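Local coordinates for protein Pgp2 (Campylobacter jejuni subsp. jejuni, PDB 6XJ6) that probably trims cell-wall peptidoglycan as an LD-carboxypeptidase, and binds peptidoglycan through a pocket on its accessory NTF2 domain to direct helical cell shape, at residues K170-S175 against N246-R251; S175-L180 against I236-Y241; F181-A186 against G279-L284. All coordinates share one frame; numbering follows the deposited sequence.

Contact 1: K170-S175 against N246-R251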
ATOM      1  N   LYS A 170     -10.617  10.608  -8.140  1.00 21.11           N
ATOM      2  CA  LYS A 170      -9.708  11.447  -8.912  1.00 20.32           C
ATOM      3  C   LYS A 170      -9.332  12.712  -8.147  1.00 18.26           C
ATOM      4  O   LYS A 170      -8.161  13.112  -8.130  1.00 19.00           O
ATOM      5  CB  LYS A 170     -10.353  11.776 -10.260  1.00 22.95           C
ATOM      6  CG  LYS A 170      -9.578  12.730 -11.136  1.00 27.74           C
ATOM      7  CD  LYS A 170     -10.315  12.948 -12.460  1.00 29.39           C
ATOM      8  CE  LYS A 170      -9.655  14.005 -13.356  1.00 30.44           C
ATOM      9  NZ  LYS A 170     -10.510  14.325 -14.530  1.00 34.38           N
ATOM     10  N   ASP A 171     -10.306  13.344  -7.489  1.00 20.54           N
ATOM     11  CA  ASP A 171     -10.021  14.575  -6.760  1.00 21.48           C
ATOM     12  C   ASP A 171      -9.059  14.323  -5.610  1.00 18.94           C
ATOM     13  O   ASP A 171      -8.220  15.174  -5.298  1.00 19.39           O
ATOM     14  CB  ASP A 171     -11.315  15.184  -6.228  1.00 25.24           C
ATOM     15  CG  ASP A 171     -11.085  16.501  -5.511  1.00 33.73           C
ATOM     16  OD1 ASP A 171     -10.927  17.530  -6.203  1.00 36.79           O
ATOM     17  OD2 ASP A 171     -11.052  16.503  -4.258  1.00 37.68           O
ATOM     18  N   GLN A 172      -9.174  13.155  -4.968  1.00 20.38           N
ATOM     19  CA  GLN A 172      -8.304  12.816  -3.846  1.00 19.40           C
ATOM     20  C   GLN A 172      -6.883  12.517  -4.314  1.00 17.49           C
ATOM     21  O   GLN A 172      -5.910  12.946  -3.684  1.00 18.65           O
ATOM     22  CB  GLN A 172      -8.883  11.617  -3.088  1.00 20.81           C
ATOM     23  CG  GLN A 172     -10.189  11.920  -2.357  1.00 23.92           C
ATOM     24  CD  GLN A 172     -10.882  10.679  -1.791  1.00 24.13           C
ATOM     25  OE1 GLN A 172     -10.447   9.544  -2.001  1.00 24.04           O
ATOM     26  NE2 GLN A 172     -11.975  10.899  -1.070  1.00 28.10           N
ATOM     27  N   ILE A 173      -6.737  11.765  -5.406  1.00 18.30           N
ATOM     28  CA  ILE A 173      -5.402  11.505  -5.932  1.00 16.97           C
ATOM     29  C   ILE A 173      -4.735  12.810  -6.339  1.00 16.19           C
ATOM     30  O   ILE A 173      -3.559  13.044  -6.047  1.00 18.17           O
ATOM     31  CB  ILE A 173      -5.471  10.497  -7.093  1.00 17.93           C
ATOM     32  CG1 ILE A 173      -5.884   9.128  -6.552  1.00 20.49           C
ATOM     33  CG2 ILE A 173      -4.145  10.449  -7.852  1.00 18.74           C
ATOM     34  CD1 ILE A 173      -5.932   8.046  -7.588  1.00 23.72           C
ATOM     35  N   ALA A 174      -5.483  13.685  -7.013  1.00 17.48           N
ATOM     36  CA  ALA A 174      -4.913  14.947  -7.468  1.00 19.46           C
ATOM     37  C   ALA A 174      -4.506  15.831  -6.297  1.00 18.44           C
ATOM     38  O   ALA A 174      -3.432  16.453  -6.320  1.00 18.42           O
ATOM     39  CB  ALA A 174      -5.917  15.671  -8.361  1.00 20.83           C
ATOM     40  N   SER A 175      -5.355  15.924  -5.273  1.00 18.78           N
ATOM     41  CA  SER A 175      -5.005  16.747  -4.123  1.00 19.70           C
ATOM     42  C   SER A 175      -3.801  16.173  -3.387  1.00 18.90           C
ATOM     43  O   SER A 175      -2.923  16.921  -2.939  1.00 21.56           O
ATOM     44  CB  SER A 175      -6.203  16.906  -3.187  1.00 23.63           C
ATOM     45  OG  SER A 175      -6.491  15.704  -2.497  1.00 26.31           O
ATOM     46  N   ASN A 246     -12.759   4.079   9.289  1.00 29.80           N
ATOM     47  CA  ASN A 246     -13.541   5.111   8.619  1.00 41.45           C
ATOM     48  C   ASN A 246     -12.668   6.316   8.272  1.00 29.02           C
ATOM     49  O   ASN A 246     -13.028   7.471   8.513  1.00 31.73           O
ATOM     50  CB  ASN A 246     -14.739   5.526   9.476  1.00 32.09           C
ATOM     51  CG  ASN A 246     -15.683   6.460   8.746  1.00 43.01           C
ATOM     52  OD1 ASN A 246     -15.855   6.359   7.532  1.00 44.93           O
ATOM     53  ND2 ASN A 246     -16.295   7.383   9.484  1.00 35.22           N
ATOM     54  N   GLU A 247     -11.492   6.040   7.713  1.00 20.02           N
ATOM     55  CA  GLU A 247     -10.601   7.096   7.261  1.00 20.06           C
ATOM     56  C   GLU A 247     -10.374   6.946   5.768  1.00 17.18           C
ATOM     57  O   GLU A 247     -10.435   5.845   5.225  1.00 17.73           O
ATOM     58  CB  GLU A 247      -9.239   7.058   7.972  1.00 21.50           C
ATOM     59  CG  GLU A 247      -9.290   7.326   9.472  1.00 26.69           C
ATOM     60  CD  GLU A 247      -9.543   8.784   9.833  1.00 32.85           C
ATOM     61  OE1 GLU A 247      -9.502   9.669   8.948  1.00 30.55           O
ATOM     62  OE2 GLU A 247      -9.789   9.047  11.024  1.00 36.30           O
ATOM     63  N   THR A 248     -10.113   8.074   5.109  1.00 19.09           N
ATOM     64  CA  THR A 248      -9.739   8.072   3.699  1.00 19.25           C
ATOM     65  C   THR A 248      -8.224   7.995   3.670  1.00 16.39           C
ATOM     66  O   THR A 248      -7.539   8.972   3.966  1.00 19.17           O
ATOM     67  CB  THR A 248     -10.241   9.330   3.006  1.00 23.89           C
ATOM     68  OG1 THR A 248     -11.651   9.447   3.214  1.00 25.53           O
ATOM     69  CG2 THR A 248      -9.946   9.255   1.507  1.00 26.05           C
ATOM     70  N   MET A 249      -7.709   6.817   3.352  1.00 15.20           N
ATOM     71  CA  MET A 249      -6.285   6.541   3.441  1.00 17.06           C
ATOM     72  C   MET A 249      -5.750   6.133   2.081  1.00 16.06           C
ATOM     73  O   MET A 249      -6.463   5.552   1.253  1.00 15.43           O
ATOM     74  CB  MET A 249      -6.004   5.435   4.451  1.00 17.44           C
ATOM     75  CG  MET A 249      -6.327   5.855   5.856  1.00 17.65           C
ATOM     76  SD  MET A 249      -6.061   4.551   7.061  1.00 20.71           S
ATOM     77  CE  MET A 249      -4.326   4.258   6.854  1.00 25.07           C
ATOM     78  N   TYR A 250      -4.483   6.472   1.854  1.00 16.47           N
ATOM     79  CA  TYR A 250      -3.792   6.104   0.632  1.00 14.35           C
ATOM     80  C   TYR A 250      -2.365   5.719   0.970  1.00 14.49           C
ATOM     81  O   TYR A 250      -1.799   6.166   1.974  1.00 14.90           O
ATOM     82  CB  TYR A 250      -3.734   7.266  -0.363  1.00 15.97           C
ATOM     83  CG  TYR A 250      -5.021   7.537  -1.105  1.00 14.69           C
ATOM     84  CD1 TYR A 250      -6.052   8.243  -0.516  1.00 16.37           C
ATOM     85  CD2 TYR A 250      -5.193   7.101  -2.407  1.00 16.11           C
ATOM     86  CE1 TYR A 250      -7.241   8.504  -1.222  1.00 16.04           C
ATOM     87  CE2 TYR A 250      -6.361   7.346  -3.098  1.00 17.01           C
ATOM     88  CZ  TYR A 250      -7.376   8.044  -2.503  1.00 17.04           C
ATOM     89  OH  TYR A 250      -8.535   8.299  -3.216  1.00 19.03           O
ATOM     90  N   ARG A 251      -1.790   4.886   0.103  1.00 14.95           N
ATOM     91  CA  ARG A 251      -0.367   4.592   0.107  1.00 14.04           C
ATOM     92  C   ARG A 251       0.259   5.321  -1.072  1.00 14.51           C
ATOM     93  O   ARG A 251      -0.280   5.281  -2.180  1.00 16.15           O
ATOM     94  CB  ARG A 251      -0.118   3.093  -0.019  1.00 14.91           C
ATOM     95  CG  ARG A 251       1.315   2.729   0.210  1.00 17.42           C
ATOM     96  CD  ARG A 251       1.578   1.284  -0.110  1.00 24.67           C
ATOM     97  NE  ARG A 251       2.043   1.191  -1.476  1.00 30.54           N
ATOM     98  CZ  ARG A 251       2.954   0.336  -1.920  1.00 30.61           C
ATOM     99  NH1 ARG A 251       3.509  -0.555  -1.111  1.00 32.80           N
ATOM    100  NH2 ARG A 251       3.298   0.373  -3.195  1.00 32.27           N
TER
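Across this contact the first turns of helix 170-188 stand over the start of strand 249-260, with Ile173 CA 8.7 Å from Tyr250 CA and Gln172 CA 9.0 Å from Thr248 CA, a spacing that leaves the meeting to side chains. Gln172 and Tyr250 carry most of it. The Tyr250 hydroxyl donates a hydrogen bond to the side-chain carbonyl of Gln172, OH to OE1 2.6 Å. The donor lies in the carbonyl plane and uses a lone pair of OE1, with a C=O...OH angle of 142°. OE1 sits at the ring edge and in the ring plane, while the amide is turned almost perpendicular to the ring, the two planes 89° apart. Gln172 gets there with CG beside its own backbone N (chi1 -68°) and an extended chain beyond; its CB lies 3.3 Å from Tyr250 OH. Two residues before Tyr250, the methyl of Thr248 lies against the amide group as a whole, CG2 being 3.6 Å from Gln172 OE1 and 3.7 Å from Gln172 NE2. Ile173 closes on the ring from a different direction: its CG1 approaches Tyr250 CE2 obliquely at 3.9 Å, the side chains crossing near a right angle. The phenol oxygen has a second polar partner, the backbone N of Lys169 just ahead of the segment, and Ile173 also packs on Ile13 of helix 6-13. Tyr250 OH therefore donates a hydrogen bond to Gln172 and accepts one from the main-chain N-H of Lys169, so the hydroxyl of a buried tyrosine is used in both roles. The two bonds fix the ring's outer end against the helix start, and the short, in-plane bond would favour the amide orientation that turns OE1 to the phenol.

Contact 2: S175-L180 against I236-Y241; sequences SLLADL and INISPY
Leu177 meets Ile236 and Ile238, two residues on the same side of strand 232-240, in a wholly apolar contact. The branch that reaches Ile236 is CD2, 4.0 Å from its CG2 methyl. Toward Ile238 the same leucine approaches the CD1 methyl, but the modelled separation there is too short to be trusted, and Ile238 was deposited in two conformers. One turn on, Leu180 CD2 lies 4.4 Å from Ile236 CD1, a looser touch. The CB of Leu177 is not aimed at the strand; CG lies beside the backbone N (chi1 -77°), and it is the end of the chain that comes close. Both isoleucines, by contrast, start out facing the helix. Helix and strand axes pass 10.7 Å apart at closest approach, their directions 134° apart, and Leu177 CA faces Ile238 CA at 8.5 Å. Behind this first shell, Ile236 packs on Phe254 and Ile238 on Tyr250, both of strand 249-260, whereas Leu180 rests on Leu271 of strand 263-275. A long helix laid across one face of a curved antiparallel sheet, with leucines meeting isoleucines of the sheet, is characteristic of the NTF2-like fold.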
ATOM      1  N   SER A 175      -5.355  15.924  -5.273  1.00 18.78           N
ATOM      2  CA  SER A 175      -5.005  16.747  -4.123  1.00 19.70           C
ATOM      3  C   SER A 175      -3.801  16.173  -3.387  1.00 18.90           C
ATOM      4  O   SER A 175      -2.923  16.921  -2.939  1.00 21.56           O
ATOM      5  CB  SER A 175      -6.203  16.906  -3.187  1.00 23.63           C
ATOM      6  OG  SER A 175      -6.491  15.704  -2.497  1.00 26.31           O
ATOM      7  N   LEU A 176      -3.730  14.845  -3.266  1.00 17.84           N
ATOM      8  CA  LEU A 176      -2.595  14.242  -2.578  1.00 18.42           C
ATOM      9  C   LEU A 176      -1.298  14.458  -3.345  1.00 18.79           C
ATOM     10  O   LEU A 176      -0.249  14.701  -2.740  1.00 20.47           O
ATOM     11  CB  LEU A 176      -2.844  12.753  -2.341  1.00 19.79           C
ATOM     12  CG  LEU A 176      -3.796  12.403  -1.196  1.00 21.14           C
ATOM     13  CD1 LEU A 176      -4.050  10.911  -1.186  1.00 23.37           C
ATOM     14  CD2 LEU A 176      -3.249  12.853   0.155  1.00 21.94           C
ATOM     15  N   LEU A 177      -1.342  14.373  -4.675  1.00 18.27           N
ATOM     16  CA  LEU A 177      -0.135  14.622  -5.457  1.00 18.19           C
ATOM     17  C   LEU A 177       0.331  16.062  -5.303  1.00 17.84           C
ATOM     18  O   LEU A 177       1.535  16.324  -5.191  1.00 19.18           O
ATOM     19  CB  LEU A 177      -0.378  14.283  -6.923  1.00 20.75           C
ATOM     20  CG  LEU A 177      -0.354  12.788  -7.228  1.00 22.49           C
ATOM     21  CD1 LEU A 177      -0.978  12.484  -8.568  1.00 22.23           C
ATOM     22  CD2 LEU A 177       1.081  12.290  -7.197  1.00 28.67           C
ATOM     23  N   ALA A 178      -0.604  17.012  -5.297  1.00 18.29           N
ATOM     24  CA  ALA A 178      -0.227  18.397  -5.054  1.00 16.96           C
ATOM     25  C   ALA A 178       0.376  18.559  -3.663  1.00 17.71           C
ATOM     26  O   ALA A 178       1.372  19.273  -3.492  1.00 19.78           O
ATOM     27  CB  ALA A 178      -1.439  19.302  -5.237  1.00 20.20           C
ATOM     28  N   ASP A 179      -0.207  17.896  -2.657  1.00 19.11           N
ATOM     29  CA  ASP A 179       0.358  17.945  -1.312  1.00 19.09           C
ATOM     30  C   ASP A 179       1.743  17.311  -1.274  1.00 18.81           C
ATOM     31  O   ASP A 179       2.657  17.830  -0.621  1.00 19.99           O
ATOM     32  CB  ASP A 179      -0.560  17.220  -0.330  1.00 20.51           C
ATOM     33  CG  ASP A 179      -1.821  17.993  -0.011  1.00 22.28           C
ATOM     34  OD1 ASP A 179      -1.873  19.213  -0.278  1.00 25.92           O
ATOM     35  OD2 ASP A 179      -2.763  17.368   0.531  1.00 22.47           O
ATOM     36  N   LEU A 180       1.910  16.176  -1.958  1.00 17.95           N
ATOM     37  CA  LEU A 180       3.207  15.507  -2.000  1.00 16.90           C
ATOM     38  C   LEU A 180       4.302  16.451  -2.487  1.00 17.89           C
ATOM     39  O   LEU A 180       5.390  16.510  -1.905  1.00 20.09           O
ATOM     40  CB  LEU A 180       3.118  14.286  -2.912  1.00 18.25           C
ATOM     41  CG  LEU A 180       4.393  13.456  -3.066  1.00 19.09           C
ATOM     42  CD1 LEU A 180       4.708  12.715  -1.778  1.00 20.46           C
ATOM     43  CD2 LEU A 180       4.250  12.490  -4.218  1.00 21.02           C
ATOM     44  N   ILE A 236       5.985   7.215  -9.296  1.00 17.75           N
ATOM     45  CA  ILE A 236       5.002   7.464  -8.246  1.00 16.27           C
ATOM     46  C   ILE A 236       3.793   6.563  -8.443  1.00 15.50           C
ATOM     47  O   ILE A 236       3.172   6.551  -9.516  1.00 18.78           O
ATOM     48  CB  ILE A 236       4.588   8.940  -8.216  1.00 17.75           C
ATOM     49  CG1 ILE A 236       5.805   9.826  -7.938  1.00 19.80           C
ATOM     50  CG2 ILE A 236       3.528   9.170  -7.132  1.00 22.21           C
ATOM     51  CD1 ILE A 236       5.543  11.295  -8.215  1.00 24.05           C
ATOM     52  N   ASN A 237       3.454   5.810  -7.394  1.00 16.70           N
ATOM     53  CA  ASN A 237       2.255   4.986  -7.344  1.00 17.11           C
ATOM     54  C   ASN A 237       1.435   5.431  -6.148  1.00 16.80           C
ATOM     55  O   ASN A 237       1.949   5.469  -5.026  1.00 20.76           O
ATOM     56  CB  ASN A 237       2.604   3.516  -7.141  1.00 18.05           C
ATOM     57  CG  ASN A 237       3.363   2.921  -8.300  1.00 19.49           C
ATOM     58  OD1 ASN A 237       3.125   3.274  -9.456  1.00 19.13           O
ATOM     59  ND2 ASN A 237       4.260   1.986  -8.006  1.00 25.15           N
ATOM     60  N   ILE A 238       0.177   5.773  -6.393  0.52 12.54           N
ATOM     61  CA  ILE A 238      -0.748   6.169  -5.341  0.52 15.67           C
ATOM     62  C   ILE A 238      -1.898   5.181  -5.347  0.52 12.75           C
ATOM     63  O   ILE A 238      -2.489   4.914  -6.401  0.52 12.82           O
ATOM     64  CB  ILE A 238      -1.229   7.619  -5.529  0.52 13.25           C
ATOM     65  CG1 ILE A 238      -0.032   8.557  -5.360  0.52 31.03           C
ATOM     66  CG2 ILE A 238      -2.342   7.959  -4.543  0.52 20.41           C
ATOM     67  CD1 ILE A 238      -0.358  10.013  -5.489  0.52 33.15           C
ATOM     68  N   SER A 239      -2.197   4.620  -4.174  1.00 15.11           N
ATOM     69  CA  SER A 239      -3.183   3.563  -4.090  1.00 14.73           C
ATOM     70  C   SER A 239      -4.150   3.783  -2.937  1.00 15.51           C
ATOM     71  O   SER A 239      -3.740   4.206  -1.851  1.00 16.07           O
ATOM     72  CB  SER A 239      -2.465   2.232  -3.854  1.00 16.43           C
ATOM     73  OG  SER A 239      -1.468   2.005  -4.835  1.00 16.53           O
ATOM     74  N   PRO A 240      -5.425   3.449  -3.120  1.00 16.18           N
ATOM     75  CA  PRO A 240      -6.368   3.521  -2.003  1.00 18.15           C
ATOM     76  C   PRO A 240      -6.042   2.450  -0.976  1.00 19.68           C
ATOM     77  O   PRO A 240      -5.587   1.360  -1.320  1.00 19.57           O
ATOM     78  CB  PRO A 240      -7.722   3.253  -2.676  1.00 18.90           C
ATOM     79  CG  PRO A 240      -7.390   2.397  -3.832  1.00 17.66           C
ATOM     80  CD  PRO A 240      -6.058   2.895  -4.333  1.00 15.87           C
ATOM     81  N   TYR A 241      -6.279   2.783   0.290  1.00 14.72           N
ATOM     82  CA  TYR A 241      -5.839   1.955   1.413  1.00 13.92           C
ATOM     83  C   TYR A 241      -7.041   1.554   2.261  1.00 15.55           C
ATOM     84  O   TYR A 241      -7.509   2.351   3.094  1.00 16.62           O
ATOM     85  CB  TYR A 241      -4.804   2.697   2.266  1.00 15.78           C
ATOM     86  CG  TYR A 241      -4.047   1.769   3.194  1.00 14.90           C
ATOM     87  CD1 TYR A 241      -4.586   1.380   4.411  1.00 17.15           C
ATOM     88  CD2 TYR A 241      -2.809   1.243   2.832  1.00 14.32           C
ATOM     89  CE1 TYR A 241      -3.913   0.529   5.248  1.00 18.75           C
ATOM     90  CE2 TYR A 241      -2.135   0.384   3.659  1.00 15.03           C
ATOM     91  CZ  TYR A 241      -2.688   0.021   4.865  1.00 14.84           C
ATOM     92  OH  TYR A 241      -2.033  -0.840   5.721  1.00 18.03           O
TER

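Contact 3: F181-A186 against G279-L284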
ATOM      1  N   PHE A 181       4.044  17.178  -3.580  1.00 17.74           N
ATOM      2  CA  PHE A 181       5.075  18.056  -4.120  1.00 18.50           C
ATOM      3  C   PHE A 181       5.237  19.327  -3.295  1.00 19.69           C
ATOM      4  O   PHE A 181       6.317  19.931  -3.302  1.00 21.74           O
ATOM      5  CB  PHE A 181       4.811  18.328  -5.604  1.00 18.41           C
ATOM      6  CG  PHE A 181       5.238  17.191  -6.471  1.00 20.39           C
ATOM      7  CD1 PHE A 181       6.551  17.087  -6.893  1.00 22.88           C
ATOM      8  CD2 PHE A 181       4.355  16.184  -6.796  1.00 21.41           C
ATOM      9  CE1 PHE A 181       6.966  16.018  -7.655  1.00 23.32           C
ATOM     10  CE2 PHE A 181       4.767  15.106  -7.557  1.00 22.96           C
ATOM     11  CZ  PHE A 181       6.075  15.025  -7.988  1.00 22.27           C
ATOM     12  N   THR A 182       4.193  19.736  -2.569  1.00 19.80           N
ATOM     13  CA  THR A 182       4.319  20.854  -1.640  1.00 20.75           C
ATOM     14  C   THR A 182       5.169  20.455  -0.444  1.00 20.08           C
ATOM     15  O   THR A 182       6.018  21.231   0.017  1.00 21.03           O
ATOM     16  CB  THR A 182       2.926  21.295  -1.186  1.00 21.83           C
ATOM     17  OG1 THR A 182       2.143  21.671  -2.332  1.00 22.29           O
ATOM     18  CG2 THR A 182       3.010  22.480  -0.219  1.00 22.28           C
ATOM     19  N   TRP A 183       4.956  19.239   0.060  1.00 20.22           N
ATOM     20  CA  TRP A 183       5.793  18.690   1.120  1.00 19.38           C
ATOM     21  C   TRP A 183       7.239  18.548   0.654  1.00 19.99           C
ATOM     22  O   TRP A 183       8.173  18.894   1.388  1.00 22.44           O
ATOM     23  CB  TRP A 183       5.184  17.347   1.526  1.00 18.75           C
ATOM     24  CG  TRP A 183       5.995  16.412   2.389  1.00 18.15           C
ATOM     25  CD1 TRP A 183       6.182  16.481   3.741  1.00 18.04           C
ATOM     26  CD2 TRP A 183       6.655  15.222   1.954  1.00 18.08           C
ATOM     27  NE1 TRP A 183       6.943  15.423   4.165  1.00 19.62           N
ATOM     28  CE2 TRP A 183       7.243  14.632   3.086  1.00 17.63           C
ATOM     29  CE3 TRP A 183       6.810  14.602   0.712  1.00 18.36           C
ATOM     30  CZ2 TRP A 183       7.976  13.447   3.015  1.00 18.08           C
ATOM     31  CZ3 TRP A 183       7.542  13.436   0.638  1.00 18.19           C
ATOM     32  CH2 TRP A 183       8.118  12.869   1.784  1.00 17.01           C
ATOM     33  N   LYS A 184       7.440  18.068  -0.577  1.00 21.18           N
ATOM     34  CA  LYS A 184       8.781  17.970  -1.146  1.00 21.43           C
ATOM     35  C   LYS A 184       9.467  19.331  -1.178  1.00 22.13           C
ATOM     36  O   LYS A 184      10.646  19.456  -0.819  1.00 21.27           O
ATOM     37  CB  LYS A 184       8.687  17.392  -2.560  1.00 24.40           C
ATOM     38  CG  LYS A 184      10.011  17.266  -3.299  1.00 25.76           C
ATOM     39  CD  LYS A 184       9.780  16.750  -4.711  1.00 27.36           C
ATOM     40  CE  LYS A 184      11.051  16.715  -5.526  1.00 32.17           C
ATOM     41  NZ  LYS A 184      11.577  18.081  -5.808  1.00 34.71           N
ATOM     42  N   LEU A 185       8.748  20.365  -1.617  1.00 21.46           N
ATOM     43  CA  LEU A 185       9.347  21.692  -1.692  1.00 22.01           C
ATOM     44  C   LEU A 185       9.719  22.203  -0.307  1.00 23.91           C
ATOM     45  O   LEU A 185      10.761  22.845  -0.131  1.00 25.18           O
ATOM     46  CB  LEU A 185       8.379  22.663  -2.372  1.00 23.90           C
ATOM     47  CG  LEU A 185       8.900  24.095  -2.533  1.00 27.30           C
ATOM     48  CD1 LEU A 185      10.125  24.116  -3.436  1.00 29.26           C
ATOM     49  CD2 LEU A 185       7.824  25.006  -3.087  1.00 29.26           C
ATOM     50  N   ALA A 186       8.872  21.935   0.687  1.00 23.99           N
ATOM     51  CA  ALA A 186       9.175  22.359   2.049  1.00 21.99           C
ATOM     52  C   ALA A 186      10.457  21.707   2.552  1.00 22.79           C
ATOM     53  O   ALA A 186      11.305  22.372   3.161  1.00 26.22           O
ATOM     54  CB  ALA A 186       8.003  22.017   2.968  1.00 23.24           C
ATOM     55  N   GLY A 279      -9.200  18.255   3.767  1.00 30.78           N
ATOM     56  CA  GLY A 279      -8.747  17.802   2.470  1.00 29.37           C
ATOM     57  C   GLY A 279      -7.250  17.754   2.298  1.00 26.28           C
ATOM     58  O   GLY A 279      -6.779  17.696   1.160  1.00 27.97           O
ATOM     59  N   LYS A 280      -6.485  17.763   3.389  1.00 24.14           N
ATOM     60  CA  LYS A 280      -5.033  17.848   3.334  1.00 23.49           C
ATOM     61  C   LYS A 280      -4.396  16.519   3.721  1.00 21.27           C
ATOM     62  O   LYS A 280      -4.888  15.815   4.610  1.00 21.42           O
ATOM     63  CB  LYS A 280      -4.515  18.936   4.277  1.00 28.23           C
ATOM     64  CG  LYS A 280      -3.011  19.127   4.224  1.00 32.49           C
ATOM     65  CD  LYS A 280      -2.560  20.309   5.071  1.00 35.54           C
ATOM     66  CE  LYS A 280      -1.068  20.550   4.908  1.00 37.66           C
ATOM     67  NZ  LYS A 280      -0.623  21.848   5.468  1.00 40.79           N
ATOM     68  N   MET A 281      -3.282  16.206   3.061  1.00 20.39           N
ATOM     69  CA  MET A 281      -2.507  15.012   3.371  1.00 18.50           C
ATOM     70  C   MET A 281      -1.946  15.081   4.784  1.00 19.16           C
ATOM     71  O   MET A 281      -1.360  16.089   5.188  1.00 20.20           O
ATOM     72  CB  MET A 281      -1.340  14.907   2.392  1.00 16.73           C
ATOM     73  CG  MET A 281      -0.457  13.695   2.618  1.00 18.11           C
ATOM     74  SD  MET A 281       0.835  13.518   1.383  1.00 18.93           S
ATOM     75  CE  MET A 281       2.013  14.725   1.956  1.00 17.90           C
ATOM     76  N   LYS A 282      -2.099  13.985   5.524  1.00 17.98           N
ATOM     77  CA  LYS A 282      -1.470  13.823   6.828  1.00 17.33           C
ATOM     78  C   LYS A 282      -0.747  12.486   6.838  1.00 19.06           C
ATOM     79  O   LYS A 282      -1.381  11.435   6.698  1.00 17.86           O
ATOM     80  CB  LYS A 282      -2.504  13.886   7.953  1.00 19.96           C
ATOM     81  CG  LYS A 282      -3.084  15.274   8.169  1.00 23.58           C
ATOM     82  CD  LYS A 282      -2.043  16.241   8.721  1.00 25.64           C
ATOM     83  CE  LYS A 282      -2.665  17.575   9.072  1.00 30.54           C
ATOM     84  NZ  LYS A 282      -1.702  18.472   9.769  1.00 32.74           N
ATOM     85  N   ILE A 283       0.570  12.531   7.012  1.00 17.03           N
ATOM     86  CA  ILE A 283       1.406  11.336   6.966  1.00 17.15           C
ATOM     87  C   ILE A 283       1.278  10.584   8.285  1.00 18.50           C
ATOM     88  O   ILE A 283       1.447  11.164   9.365  1.00 20.79           O
ATOM     89  CB  ILE A 283       2.866  11.720   6.679  1.00 17.38           C
ATOM     90  CG1 ILE A 283       2.978  12.350   5.288  1.00 17.44           C
ATOM     91  CG2 ILE A 283       3.785  10.501   6.797  1.00 19.02           C
ATOM     92  CD1 ILE A 283       4.251  13.114   5.071  1.00 17.95           C
ATOM     93  N   LEU A 284       0.987   9.284   8.193  1.00 16.28           N
ATOM     94  CA  LEU A 284       0.860   8.409   9.352  1.00 16.23           C
ATOM     95  C   LEU A 284       2.073   7.516   9.556  1.00 16.13           C
ATOM     96  O   LEU A 284       2.327   7.082  10.685  1.00 17.01           O
ATOM     97  CB  LEU A 284      -0.373   7.513   9.194  1.00 17.27           C
ATOM     98  CG  LEU A 284      -1.677   8.266   8.923  1.00 19.50           C
ATOM     99  CD1 LEU A 284      -2.798   7.311   8.569  1.00 20.15           C
ATOM    100  CD2 LEU A 284      -2.043   9.086  10.138  1.00 23.19           C
TER
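A chi1 of 167° carries the indole of Trp183 away from its own backbone N and out from helix 170-188 toward strand 281-283, where Ile283 presents CD1 to the ring. That methyl lies over one face of the indole, 3.6 Å above the plane and displaced toward the rim. Its distance to the centroid of the five-membered ring is 4.0 Å, at 25° from the ring normal, which meets the geometry of a CH-pi contact. The nearest single atoms are Ile283 CD1 and Trp183 NE1, 3.7 Å apart. Met281, two residues earlier on the strand, takes a bend at its thioether (chi3 78°) and brings CE within 4.1 Å of Trp183 CB, near the root of the side chain. The tryptophan side chain is thus touched at two levels, at CB by the methionine and on the ring face by the isoleucine. Its NE1 is hydrogen-bonded to Tyr199 OH, so the polar atom of this buried ring is satisfied while a methyl lies above it. Trp183 also packs on Phe233, Phe254 and Leu271, placing the ring between helix 170-188 and strands 232-240, 249-260 and 263-275, and its plane lies nearly parallel to that of Tyr195 in helix 192-196.

Helix 170-188 supplies one side of all three contacts, used in the order contact 1, contact 2, contact 3 along its length, with Ser175 shared by the first two. The other sides come from strands 249-260, 232-240 and 281-283 of a single antiparallel sheet. Centres lie about 7 Å apart for contacts 1 and 2, 10 Å for contacts 2 and 3, and 12 Å for contacts 1 and 3. Along the chain contact 2 is nested within the loop closed by contact 1, whereas contact 3 crosses both. Asp179 OD2 joins contacts 2 and 3 through Met281 N, 2.8 Å away. One helix thus packs on much of the sheet of the NTF2-like domain.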